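Local coordinates for putative transcription protein (Pseudomonas aeruginosa PAO1, PDB 4GCV), which probably binds DNA as a dimeric transcriptional regulator of the HxlR winged helix-turn-helix family, with a putative role in sensing oxidative stress, at residues G35-D40 against R77-P82; L65-P70 against V81-G86. The protein carries 2 engineered substitutions. One frame throughout, in Å; residues are numbered along the deposited sequence.

Contact 1 (G35-D40 against R77-P82); sequences GLRRFD and RYQYVP. With GOL (glycerol), chain S.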
ATOM      1  N   GLY B  35      17.993   7.738  -5.094  1.00 40.33           N
ATOM      2  CA  GLY B  35      19.390   7.536  -5.478  1.00 41.56           C
ATOM      3  C   GLY B  35      20.351   6.873  -4.486  1.00 41.60           C
ATOM      4  O   GLY B  35      21.475   6.542  -4.850  1.00 43.27           O
ATOM      5  N   LEU B  36      19.926   6.642  -3.248  1.00 39.87           N
ATOM      6  CA  LEU B  36      20.782   5.910  -2.292  1.00 39.74           C
ATOM      7  C   LEU B  36      20.972   4.441  -2.711  1.00 39.11           C
ATOM      8  O   LEU B  36      20.026   3.831  -3.164  1.00 38.35           O
ATOM      9  CB  LEU B  36      20.168   6.000  -0.906  1.00 38.16           C
ATOM     10  CG  LEU B  36      20.839   7.061  -0.043  1.00 42.82           C
ATOM     11  CD1 LEU B  36      21.239   8.313  -0.835  1.00 45.34           C
ATOM     12  CD2 LEU B  36      20.027   7.419   1.243  1.00 41.54           C
ATOM     13  N   ARG B  37      22.166   3.880  -2.542  1.00 39.96           N
ATOM     14  CA  ARG B  37      22.516   2.570  -3.140  1.00 41.61           C
ATOM     15  C   ARG B  37      23.194   1.643  -2.154  1.00 41.69           C
ATOM     16  O   ARG B  37      22.929   0.453  -2.152  1.00 41.58           O
ATOM     17  CB  ARG B  37      23.569   2.706  -4.290  1.00 42.76           C
ATOM     18  CG  ARG B  37      23.168   3.369  -5.599  1.00 46.46           C
ATOM     19  CD  ARG B  37      22.132   2.591  -6.411  1.00 50.47           C
ATOM     20  NE  ARG B  37      20.794   2.951  -5.961  1.00 56.54           N
ATOM     21  CZ  ARG B  37      19.860   3.566  -6.693  1.00 55.42           C
ATOM     22  NH1 ARG B  37      20.093   3.878  -7.962  1.00 46.50           N
ATOM     23  NH2 ARG B  37      18.680   3.855  -6.122  1.00 52.04           N
ATOM     24  N   ARG B  38      24.150   2.179  -1.403  1.00 42.66           N
ATOM     25  CA  ARG B  38      25.060   1.357  -0.600  1.00 44.80           C
ATOM     26  C   ARG B  38      24.568   1.165   0.823  1.00 43.38           C
ATOM     27  O   ARG B  38      23.970   2.061   1.397  1.00 42.29           O
ATOM     28  CB  ARG B  38      26.440   1.965  -0.608  1.00 46.60           C
ATOM     29  CG  ARG B  38      27.145   1.662  -1.932  1.00 55.02           C
ATOM     30  CD  ARG B  38      27.779   2.904  -2.541  1.00 64.51           C
ATOM     31  NE  ARG B  38      28.393   3.796  -1.556  1.00 70.48           N
ATOM     32  CZ  ARG B  38      28.608   5.102  -1.754  1.00 74.73           C
ATOM     33  NH1 ARG B  38      28.244   5.679  -2.907  1.00 76.54           N
ATOM     34  NH2 ARG B  38      29.175   5.841  -0.796  1.00 74.38           N
ATOM     35  N   PHE B  39      24.805  -0.016   1.371  1.00 43.76           N
ATOM     36  CA  PHE B  39      24.330  -0.373   2.664  1.00 43.79           C
ATOM     37  C   PHE B  39      24.596   0.744   3.675  1.00 44.77           C
ATOM     38  O   PHE B  39      23.684   1.118   4.432  1.00 42.63           O
ATOM     39  CB  PHE B  39      24.993  -1.654   3.131  1.00 45.60           C
ATOM     40  CG  PHE B  39      24.393  -2.225   4.397  1.00 45.83           C
ATOM     41  CD1 PHE B  39      24.910  -1.875   5.653  1.00 44.92           C
ATOM     42  CD2 PHE B  39      23.357  -3.152   4.329  1.00 42.31           C
ATOM     43  CE1 PHE B  39      24.377  -2.419   6.811  1.00 45.61           C
ATOM     44  CE2 PHE B  39      22.821  -3.713   5.491  1.00 44.25           C
ATOM     45  CZ  PHE B  39      23.322  -3.347   6.726  1.00 45.12           C
ATOM     46  N   ASP B  40      25.823   1.285   3.683  1.00 46.61           N
ATOM     47  CA  ASP B  40      26.148   2.330   4.649  1.00 47.36           C
ATOM     48  C   ASP B  40      25.389   3.646   4.470  1.00 46.03           C
ATOM     49  O   ASP B  40      25.061   4.299   5.469  1.00 45.69           O
ATOM     50  CB  ASP B  40      27.654   2.559   4.777  1.00 50.48           C
ATOM     51  CG  ASP B  40      28.316   1.545   5.720  1.00 53.37           C
ATOM     52  OD1 ASP B  40      27.593   0.749   6.373  1.00 53.75           O
ATOM     53  OD2 ASP B  40      29.559   1.519   5.787  1.00 57.39           O
ATOM     54  N   ARG B  77      30.771  -6.417  -2.040  1.00 73.18           N
ATOM     55  CA  ARG B  77      29.673  -5.687  -1.470  1.00 68.33           C
ATOM     56  C   ARG B  77      28.630  -5.447  -2.567  1.00 64.38           C
ATOM     57  O   ARG B  77      28.953  -5.532  -3.754  1.00 63.13           O
ATOM     58  CB  ARG B  77      30.195  -4.380  -0.873  1.00 68.69           C
ATOM     59  CG  ARG B  77      31.211  -4.554   0.288  1.00 73.33           C
ATOM     60  CD  ARG B  77      30.513  -4.725   1.671  1.00 78.35           C
ATOM     61  NE  ARG B  77      30.039  -3.450   2.245  1.00 80.60           N
ATOM     62  CZ  ARG B  77      30.701  -2.738   3.166  1.00 82.78           C
ATOM     63  NH1 ARG B  77      31.865  -3.180   3.637  1.00 85.59           N
ATOM     64  NH2 ARG B  77      30.204  -1.585   3.617  1.00 79.77           N
ATOM     65  N   TYR B  78      27.384  -5.172  -2.168  1.00 59.82           N
ATOM     66  CA  TYR B  78      26.319  -4.916  -3.135  1.00 56.34           C
ATOM     67  C   TYR B  78      25.704  -3.554  -2.902  1.00 53.95           C
ATOM     68  O   TYR B  78      25.661  -3.075  -1.770  1.00 54.13           O
ATOM     69  CB  TYR B  78      25.222  -5.978  -3.060  1.00 55.13           C
ATOM     70  CG  TYR B  78      25.660  -7.382  -3.416  1.00 56.22           C
ATOM     71  CD1 TYR B  78      25.753  -7.796  -4.752  1.00 55.62           C
ATOM     72  CD2 TYR B  78      25.967  -8.307  -2.414  1.00 56.80           C
ATOM     73  CE1 TYR B  78      26.165  -9.081  -5.073  1.00 58.58           C
ATOM     74  CE2 TYR B  78      26.374  -9.593  -2.719  1.00 58.73           C
ATOM     75  CZ  TYR B  78      26.478  -9.976  -4.055  1.00 60.10           C
ATOM     76  OH  TYR B  78      26.902 -11.250  -4.357  1.00 64.40           O
ATOM     77  N   GLN B  79      25.228  -2.937  -3.980  1.00 51.92           N
ATOM     78  CA  GLN B  79      24.292  -1.823  -3.916  1.00 48.82           C
ATOM     79  C   GLN B  79      22.888  -2.331  -4.267  1.00 45.77           C
ATOM     80  O   GLN B  79      22.746  -3.443  -4.836  1.00 45.09           O
ATOM     81  CB  GLN B  79      24.667  -0.739  -4.912  1.00 50.18           C
ATOM     82  CG  GLN B  79      24.832  -1.240  -6.359  1.00 54.33           C
ATOM     83  CD  GLN B  79      25.522  -0.205  -7.260  1.00 60.27           C
ATOM     84  OE1 GLN B  79      25.914   0.874  -6.793  1.00 61.35           O
ATOM     85  NE2 GLN B  79      25.667  -0.530  -8.555  1.00 60.73           N
ATOM     86  N   TYR B  80      21.881  -1.498  -3.972  1.00 41.28           N
ATOM     87  CA  TYR B  80      20.477  -1.881  -4.074  1.00 38.99           C
ATOM     88  C   TYR B  80      19.769  -0.855  -4.905  1.00 38.95           C
ATOM     89  O   TYR B  80      19.686   0.314  -4.533  1.00 39.73           O
ATOM     90  CB  TYR B  80      19.827  -1.940  -2.667  1.00 36.68           C
ATOM     91  CG  TYR B  80      20.513  -2.919  -1.781  1.00 35.59           C
ATOM     92  CD1 TYR B  80      21.718  -2.606  -1.180  1.00 39.91           C
ATOM     93  CD2 TYR B  80      20.007  -4.177  -1.596  1.00 35.13           C
ATOM     94  CE1 TYR B  80      22.393  -3.542  -0.395  1.00 41.25           C
ATOM     95  CE2 TYR B  80      20.654  -5.112  -0.794  1.00 37.92           C
ATOM     96  CZ  TYR B  80      21.836  -4.784  -0.200  1.00 40.89           C
ATOM     97  OH  TYR B  80      22.502  -5.700   0.559  1.00 43.98           O
ATOM     98  N   VAL B  81      19.229  -1.268  -6.023  1.00 39.54           N
ATOM     99  CA  VAL B  81      18.704  -0.302  -6.938  1.00 39.73           C
ATOM    100  C   VAL B  81      17.263  -0.669  -7.218  1.00 39.13           C
ATOM    101  O   VAL B  81      16.951  -1.856  -7.314  1.00 41.33           O
ATOM    102  CB  VAL B  81      19.563  -0.247  -8.254  1.00 41.77           C
ATOM    103  CG1 VAL B  81      20.965  -0.671  -7.986  1.00 42.31           C
ATOM    104  CG2 VAL B  81      18.990  -1.092  -9.292  1.00 42.75           C
ATOM    105  N   PRO B  82      16.383   0.331  -7.361  1.00 37.43           N
ATOM    106  CA  PRO B  82      15.013  -0.025  -7.612  1.00 37.14           C
ATOM    107  C   PRO B  82      14.798  -0.650  -8.975  1.00 38.13           C
ATOM    108  O   PRO B  82      15.498  -0.437  -9.916  1.00 40.10           O
ATOM    109  CB  PRO B  82      14.260   1.321  -7.517  1.00 36.60           C
ATOM    110  CG  PRO B  82      15.311   2.312  -6.935  1.00 36.92           C
ATOM    111  CD  PRO B  82      16.579   1.779  -7.480  1.00 37.36           C
TER
HETATM  112  C1  GOL S 205      30.448  -0.806   0.169  1.00 85.22           C
HETATM  113  O1  GOL S 205      31.450  -0.440  -0.759  1.00 87.04           O
HETATM  114  C2  GOL S 205      29.051  -0.845  -0.466  1.00 84.19           C
HETATM  115  O2  GOL S 205      29.160  -1.103  -1.846  1.00 84.16           O
HETATM  116  C3  GOL S 205      28.165  -1.919   0.196  1.00 83.65           C
HETATM  117  O3  GOL S 205      26.770  -1.710   0.030  1.00 79.51           O
HETATM  118  O   HOH W   1      28.456   0.064   2.682  1.00 15.26           O
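R37 has the most surface buried where the loop into helix 39-46 lies against strand 76-82 of the hairpin, the wing of the winged helix-turn-helix fold as in this family. Its carbonyl oxygen accepts the backbone N-H of Y80 on an in-plane lone pair, R37 O to Y80 N being 2.9 Å. The same oxygen lies near the plane of the Y80 ring, at its edge, with R37 O to Y80 CD1 3.4 Å, and takes a CA-H...O contact from Q79. An arginine suits the place because its long chain can fold back: bent at chi2 (-67°) and chi3 (86°), it lays CD against CG1 of V81 and brings R37 NH2 to 3.3 Å from P82 CD. The guanidinium is held between V81 CA over one face and G35 O over the other. R37 NE donates to L36 O at 3.0 Å, but from above that carbonyl's plane (56° out of it). Buried Y80 packs on L57 of helix 50-62. Q79 sets its CB 3.7 Å from R37 CB, its amide plane nearly perpendicular to the guanidinium. Past R38, at the N-cap position, a glycerol probably from the crystallisation liquor bridges F39 N and Y78 O in this crystal. One direct backbone hydrogen bond thus fixes R37 to Y80; the R77 end is looser, its NH2 joined to D40 by a long salt bridge to OD2 and a water on D40 N.

Contact 2 (L65-P70 against V81-G86); sequences LLERQP and VPTAKG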
ATOM      1  N   LEU B  65      11.082  -5.687  -5.443  1.00 35.39           N
ATOM      2  CA  LEU B  65      11.058  -4.247  -5.470  1.00 33.94           C
ATOM      3  C   LEU B  65      12.435  -3.600  -5.618  1.00 34.27           C
ATOM      4  O   LEU B  65      12.557  -2.465  -6.111  1.00 34.84           O
ATOM      5  CB  LEU B  65      10.417  -3.774  -4.183  1.00 32.62           C
ATOM      6  CG  LEU B  65       8.949  -3.387  -4.156  1.00 34.50           C
ATOM      7  CD1 LEU B  65       8.078  -3.787  -5.340  1.00 32.86           C
ATOM      8  CD2 LEU B  65       8.353  -3.888  -2.869  1.00 36.24           C
ATOM      9  N   LEU B  66      13.461  -4.268  -5.114  1.00 33.89           N
ATOM     10  CA  LEU B  66      14.832  -3.803  -5.314  1.00 34.79           C
ATOM     11  C   LEU B  66      15.592  -4.956  -5.900  1.00 36.48           C
ATOM     12  O   LEU B  66      15.189  -6.092  -5.736  1.00 36.31           O
ATOM     13  CB  LEU B  66      15.495  -3.397  -3.971  1.00 34.28           C
ATOM     14  CG  LEU B  66      15.009  -2.154  -3.238  1.00 31.05           C
ATOM     15  CD1 LEU B  66      15.583  -2.246  -1.893  1.00 35.36           C
ATOM     16  CD2 LEU B  66      15.468  -0.852  -3.911  1.00 30.01           C
ATOM     17  N   GLU B  67      16.681  -4.671  -6.591  1.00 38.50           N
ATOM     18  CA  GLU B  67      17.566  -5.734  -7.035  1.00 42.81           C
ATOM     19  C   GLU B  67      18.972  -5.412  -6.549  1.00 43.50           C
ATOM     20  O   GLU B  67      19.348  -4.254  -6.443  1.00 43.79           O
ATOM     21  CB  GLU B  67      17.500  -5.938  -8.565  1.00 44.69           C
ATOM     22  CG  GLU B  67      18.006  -4.745  -9.341  1.00 49.96           C
ATOM     23  CD  GLU B  67      18.148  -4.988 -10.834  1.00 59.78           C
ATOM     24  OE1 GLU B  67      19.081  -4.376 -11.437  1.00 64.14           O
ATOM     25  OE2 GLU B  67      17.348  -5.784 -11.394  1.00 61.04           O
ATOM     26  N   ARG B  68      19.709  -6.437  -6.183  1.00 45.17           N
ATOM     27  CA  ARG B  68      21.057  -6.298  -5.677  1.00 47.17           C
ATOM     28  C   ARG B  68      21.966  -6.353  -6.878  1.00 50.68           C
ATOM     29  O   ARG B  68      21.727  -7.131  -7.818  1.00 51.68           O
ATOM     30  CB  ARG B  68      21.359  -7.498  -4.804  1.00 47.76           C
ATOM     31  CG  ARG B  68      21.931  -7.192  -3.456  1.00 49.24           C
ATOM     32  CD  ARG B  68      21.706  -8.322  -2.439  1.00 47.62           C
ATOM     33  NE  ARG B  68      22.189  -9.598  -2.909  1.00 47.32           N
ATOM     34  CZ  ARG B  68      22.799 -10.499  -2.142  1.00 53.20           C
ATOM     35  NH1 ARG B  68      23.010 -10.241  -0.855  1.00 52.96           N
ATOM     36  NH2 ARG B  68      23.219 -11.663  -2.652  1.00 49.70           N
ATOM     37  N   GLN B  69      23.010  -5.542  -6.877  1.00 52.71           N
ATOM     38  CA  GLN B  69      23.958  -5.588  -7.958  1.00 56.86           C
ATOM     39  C   GLN B  69      25.348  -5.336  -7.423  1.00 59.40           C
ATOM     40  O   GLN B  69      25.505  -4.493  -6.547  1.00 58.71           O
ATOM     41  CB  GLN B  69      23.556  -4.674  -9.116  1.00 56.48           C
ATOM     42  CG  GLN B  69      23.654  -3.192  -8.882  1.00 59.94           C
ATOM     43  CD  GLN B  69      23.185  -2.351 -10.088  1.00 64.48           C
ATOM     44  OE1 GLN B  69      23.876  -1.409 -10.497  1.00 69.75           O
ATOM     45  NE2 GLN B  69      22.006  -2.677 -10.641  1.00 63.18           N
ATOM     46  N   PRO B  70      26.357  -6.117  -7.903  1.00 63.34           N
ATOM     47  CA  PRO B  70      27.740  -6.013  -7.433  1.00 66.26           C
ATOM     48  C   PRO B  70      28.221  -4.570  -7.385  1.00 67.07           C
ATOM     49  O   PRO B  70      27.766  -3.717  -8.152  1.00 65.67           O
ATOM     50  CB  PRO B  70      28.539  -6.797  -8.477  1.00 69.17           C
ATOM     51  CG  PRO B  70      27.612  -7.810  -8.959  1.00 69.05           C
ATOM     52  CD  PRO B  70      26.205  -7.201  -8.889  1.00 64.57           C
ATOM     53  N   VAL B  81      19.229  -1.268  -6.023  1.00 39.54           N
ATOM     54  CA  VAL B  81      18.704  -0.302  -6.938  1.00 39.73           C
ATOM     55  C   VAL B  81      17.263  -0.669  -7.218  1.00 39.13           C
ATOM     56  O   VAL B  81      16.951  -1.856  -7.314  1.00 41.33           O
ATOM     57  CB  VAL B  81      19.563  -0.247  -8.254  1.00 41.77           C
ATOM     58  CG1 VAL B  81      20.965  -0.671  -7.986  1.00 42.31           C
ATOM     59  CG2 VAL B  81      18.990  -1.092  -9.292  1.00 42.75           C
ATOM     60  N   PRO B  82      16.383   0.331  -7.361  1.00 37.43           N
ATOM     61  CA  PRO B  82      15.013  -0.025  -7.612  1.00 37.14           C
ATOM     62  C   PRO B  82      14.798  -0.650  -8.975  1.00 38.13           C
ATOM     63  O   PRO B  82      15.498  -0.437  -9.916  1.00 40.10           O
ATOM     64  CB  PRO B  82      14.260   1.321  -7.517  1.00 36.60           C
ATOM     65  CG  PRO B  82      15.311   2.312  -6.935  1.00 36.92           C
ATOM     66  CD  PRO B  82      16.579   1.779  -7.480  1.00 37.36           C
ATOM     67  N   THR B  83      13.736  -1.386  -9.024  1.00 38.58           N
ATOM     68  CA  THR B  83      13.369  -2.289 -10.053  1.00 38.85           C
ATOM     69  C   THR B  83      12.203  -1.527 -10.683  1.00 38.24           C
ATOM     70  O   THR B  83      11.701  -0.506 -10.107  1.00 36.70           O
ATOM     71  CB  THR B  83      12.918  -3.485  -9.218  1.00 38.99           C
ATOM     72  OG1 THR B  83      13.659  -4.667  -9.546  1.00 43.00           O
ATOM     73  CG2 THR B  83      11.464  -3.650  -9.135  1.00 34.76           C
ATOM     74  N   ALA B  84      11.716  -2.004 -11.810  1.00 37.94           N
ATOM     75  CA  ALA B  84      10.585  -1.339 -12.430  1.00 38.39           C
ATOM     76  C   ALA B  84       9.345  -1.392 -11.514  1.00 36.91           C
ATOM     77  O   ALA B  84       8.691  -0.376 -11.256  1.00 35.92           O
ATOM     78  CB  ALA B  84      10.329  -1.911 -13.885  1.00 39.13           C
ATOM     79  N   LYS B  85       9.060  -2.566 -10.965  1.00 38.02           N
ATOM     80  CA  LYS B  85       8.037  -2.687  -9.900  1.00 38.84           C
ATOM     81  C   LYS B  85       8.190  -1.703  -8.736  1.00 37.31           C
ATOM     82  O   LYS B  85       7.222  -1.130  -8.259  1.00 36.17           O
ATOM     83  CB  LYS B  85       8.031  -4.094  -9.319  1.00 39.36           C
ATOM     84  CG  LYS B  85       7.161  -5.072 -10.104  1.00 43.13           C
ATOM     85  CD  LYS B  85       7.165  -6.419  -9.381  1.00 46.16           C
ATOM     86  CE  LYS B  85       6.088  -7.351  -9.892  1.00 48.75           C
ATOM     87  NZ  LYS B  85       5.987  -7.245 -11.368  1.00 48.68           N
ATOM     88  N   GLY B  86       9.410  -1.546  -8.270  1.00 37.63           N
ATOM     89  CA  GLY B  86       9.696  -0.686  -7.121  1.00 37.41           C
ATOM     90  C   GLY B  86       9.483   0.756  -7.481  1.00 37.24           C
ATOM     91  O   GLY B  86       8.883   1.492  -6.726  1.00 36.77           O
TER
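Two nearly straight backbone bonds pair E67 with V81: E67 N reaches V81 O at 2.9 Å, and V81 N reaches E67 O at 3.0 Å. Beside this hydrogen-bonded antiparallel pair comes the non-hydrogen-bonded pair L66 and P82, a place where proline costs nothing, since no N-H is asked of it.

The side chain of Q69 leaves toward strand 81-82 with CG in the crowded position between backbone N and carbonyl carbon (chi1 70°). From CB it passes to CG, where Q69 CG lies 3.8 Å from V81 CG1, then runs on extended, so that the two side chains cross at about a right angle. Q69 CD and Q69 NE2 both come to 3.5 Å from V81 CG1, while OE1 accepts a weak bond from Q79. Across this contact CG1 of the branched valine meets the glutamine, while CG2 touches both Q69 NE2 and E67 CG. The exposed E67 runs on extended past that second methyl, with OE1 beside it.

Strands 66-73 and 76-82 form the beta hairpin that is the wing of a winged helix-turn-helix domain, and here its base runs into helix 84-101. L65 O receives the N-H of T83 in a weak bond, and also a CA-H...O contact from G86. T83 stands at the N-cap position of that helix, though its side chain makes no capping bond. Glycine fits because a CB on G86 would clash with L65 O. L66 bends its CD2 over the V81-P82 peptide and packs inward on helices 23-33 and 50-62. L65, with L65 CD1 4.0 Å from K85 CB, also meets W99 of the second subunit.

In the fold
Contacts 1 and 2 have centres about 9 Å apart and share V81 and P82, so strand 76-82 is gripped twice. Along the chain come 35-40, at the start of helix 39-46, then 65-70, then the second segments of both contacts, which overlap at 81-82. Strand 66-73 pairs with 76-82, and the loop before helix 39-46 lies along the same strand, joined by the R37-Y80 bond; the probable bond from Q79 O to Q69 N continues the hairpin. Both lie within the HxlR-like region: contact 1 is the more exposed, while contact 2 leads into helix 84-101 and the second subunit, so wing, helical core and dimer partner adjoin within a short distance.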